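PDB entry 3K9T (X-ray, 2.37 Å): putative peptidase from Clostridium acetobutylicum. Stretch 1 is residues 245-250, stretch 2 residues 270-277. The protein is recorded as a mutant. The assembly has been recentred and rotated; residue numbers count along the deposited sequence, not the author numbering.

Stretch 1, residues 245-250: IKMGLV
Stretch 2 (270-277) AEIDKIVE

A β-strand, residues 245-250, packs against a helix spanning 271-277 that continues later in the chain. Their N-to-C directions diverge by 49° (signed crossing angle -49°), and the axes approach to 8.7 Å. The CA atoms of Met-247 and Ile-272, 6.1 Å apart, set the register. No hydrogen bond crosses; apolar packing dominates the 290 Å² buried.

Ile-245 (-77/105; m, t) opens the strand, buried but out of the helix's reach. Lys-246 departs from extended geometry (-81/-36). Its CA-to-CB bond points sideways, but chi1 -147°, chi2 -147°, chi3 -140° (all between wells) and chi4 -36° (m) bring its end nearer, with CD 4.2 Å from Glu-271 OE1. Lysine suits this exposed site: methylenes approach the helix while NZ bonds elsewhere.

Met-247, a selenomethionine, is the centrepiece (85 Å² covered). Its backbone is nearly fully extended (-163/166), and its CA-to-CB bond points toward the helix, with chi1 57° (p), chi2 -169° (t) and chi3 112°. CB lies 3.7 Å from Ile-272 CB, SE 4.3 Å from Ile-275 CD1, and CE 3.6 Å from CD of Glu-271 (t, t, chi3 -21°). A long, unbranched side chain thus touches successive helical turns.

At Gly-248 (-162/162), O sits 4.1 Å from Ile-272 CG1; a CB would point away, so this contact does not demand glycine. Leu-249's CA-to-CB bond (-138/136; m, t) points toward the helix: CD2 reaches Ile-272 CG1 at 4.1 Å and Val-276 CG2 at 4.3 Å. Val-250 (-98/123; t) is buried beyond reach.

Ile-272 (t, p; 74 Å² covered), Ile-275 (m, t) and Val-276 (t) are buried, CA-to-CB toward the strand, phi/psi near -60/-40 except psi -54° at Ile-275. Like Leu-249, they suit a contact offering no polar partner. N-cap Ala-270 (-65/166) accepts at O from Lys-274 N (3.1 Å); its N donates to Asp-273 OD2 (3.0 Å).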

# COMPACT_ATOMS: atom_id res chain seq x y z
N ILE A 245 -21.10 -13.69 18.54
CA ILE A 245 -19.74 -13.31 18.95
C ILE A 245 -19.12 -12.35 17.92
O ILE A 245 -18.74 -12.74 16.82
CB ILE A 245 -18.87 -14.53 19.20
CG1 ILE A 245 -19.51 -15.36 20.32
CG2 ILE A 245 -17.45 -14.09 19.55
CD1 ILE A 245 -19.03 -16.81 20.36
N LYS A 246 -19.06 -11.08 18.29
CA LYS A 246 -18.67 -10.02 17.36
C LYS A 246 -17.15 -10.01 17.27
O LYS A 246 -16.62 -9.76 16.23
CB LYS A 246 -19.19 -8.66 17.85
CG LYS A 246 -19.59 -7.64 16.76
CD LYS A 246 -19.31 -6.12 17.17
CE LYS A 246 -20.39 -5.04 16.79
NZ LYS A 246 -21.11 -5.18 15.49
N MSE A 247 -16.49 -10.29 18.37
CA MSE A 247 -15.04 -10.24 18.45
C MSE A 247 -14.54 -11.00 19.69
O MSE A 247 -15.30 -11.38 20.57
CB MSE A 247 -14.54 -8.79 18.40
CG MSE A 247 -15.06 -7.81 19.45
SE MSE A 247 -14.55 -5.98 18.99
CE MSE A 247 -16.24 -5.12 18.57
N GLY A 248 -13.25 -11.28 19.73
CA GLY A 248 -12.70 -12.02 20.85
C GLY A 248 -11.21 -11.90 20.98
O GLY A 248 -10.54 -11.52 20.03
N LEU A 249 -10.69 -12.22 22.16
CA LEU A 249 -9.27 -12.21 22.44
C LEU A 249 -8.89 -13.43 23.27
O LEU A 249 -9.60 -13.75 24.21
CB LEU A 249 -8.88 -10.93 23.21
CG LEU A 249 -8.80 -9.58 22.49
CD1 LEU A 249 -8.60 -8.47 23.50
CD2 LEU A 249 -7.69 -9.59 21.46
N VAL A 250 -7.80 -14.11 22.92
CA VAL A 250 -7.26 -15.18 23.73
C VAL A 250 -6.11 -14.57 24.59
O VAL A 250 -5.15 -13.99 24.06
CB VAL A 250 -6.73 -16.34 22.88
CG1 VAL A 250 -6.02 -17.36 23.76
CG2 VAL A 250 -7.84 -17.00 22.01
N ALA A 270 -10.18 -6.68 11.12
CA ALA A 270 -11.49 -6.74 11.79
C ALA A 270 -11.55 -5.64 12.84
O ALA A 270 -10.52 -5.06 13.18
CB ALA A 270 -11.72 -8.09 12.46
N GLU A 271 -12.74 -5.36 13.35
CA GLU A 271 -12.87 -4.29 14.31
C GLU A 271 -11.94 -4.44 15.52
O GLU A 271 -11.26 -3.46 15.91
CB GLU A 271 -14.30 -4.12 14.77
CG GLU A 271 -14.47 -2.82 15.53
CD GLU A 271 -15.86 -2.59 16.06
OE1 GLU A 271 -16.81 -3.23 15.53
OE2 GLU A 271 -15.97 -1.74 17.00
N ILE A 272 -11.85 -5.66 16.05
CA ILE A 272 -10.98 -5.92 17.20
C ILE A 272 -9.50 -5.62 16.86
O ILE A 272 -8.80 -5.07 17.68
CB ILE A 272 -11.18 -7.36 17.80
CG1 ILE A 272 -10.42 -7.53 19.12
CG2 ILE A 272 -10.78 -8.44 16.80
CD1 ILE A 272 -10.76 -6.49 20.16
N ASP A 273 -9.04 -5.96 15.66
CA ASP A 273 -7.65 -5.66 15.24
C ASP A 273 -7.40 -4.18 15.23
O ASP A 273 -6.37 -3.69 15.74
CB ASP A 273 -7.37 -6.16 13.81
CG ASP A 273 -7.48 -7.67 13.67
OD1 ASP A 273 -6.94 -8.40 14.54
OD2 ASP A 273 -8.12 -8.12 12.69
N LYS A 274 -8.36 -3.45 14.64
CA LYS A 274 -8.26 -2.01 14.50
C LYS A 274 -8.30 -1.38 15.87
O LYS A 274 -7.56 -0.43 16.15
CB LYS A 274 -9.38 -1.48 13.58
CG LYS A 274 -9.27 -1.98 12.14
CD LYS A 274 -8.92 -0.96 11.10
CE LYS A 274 -10.21 -0.33 10.50
NZ LYS A 274 -10.01 0.21 9.08
N ILE A 275 -9.14 -1.93 16.76
CA ILE A 275 -9.25 -1.35 18.12
C ILE A 275 -7.95 -1.61 18.89
O ILE A 275 -7.34 -0.68 19.43
CB ILE A 275 -10.44 -1.93 18.91
CG1 ILE A 275 -11.75 -1.34 18.41
CG2 ILE A 275 -10.28 -1.67 20.42
CD1 ILE A 275 -12.95 -2.01 19.07
N VAL A 276 -7.53 -2.86 18.95
CA VAL A 276 -6.30 -3.15 19.71
C VAL A 276 -5.08 -2.37 19.16
O VAL A 276 -4.30 -1.85 19.94
CB VAL A 276 -5.99 -4.67 19.83
CG1 VAL A 276 -4.58 -4.87 20.43
CG2 VAL A 276 -7.10 -5.37 20.67
N GLU A 277 -4.93 -2.25 17.84
CA GLU A 277 -3.73 -1.57 17.32
C GLU A 277 -3.79 -0.06 17.61
O GLU A 277 -2.77 0.54 17.86
CB GLU A 277 -3.51 -1.87 15.84
CG GLU A 277 -3.24 -3.37 15.56
CD GLU A 277 -3.45 -3.72 14.11
OE1 GLU A 277 -3.03 -2.92 13.25
OE2 GLU A 277 -4.03 -4.79 13.81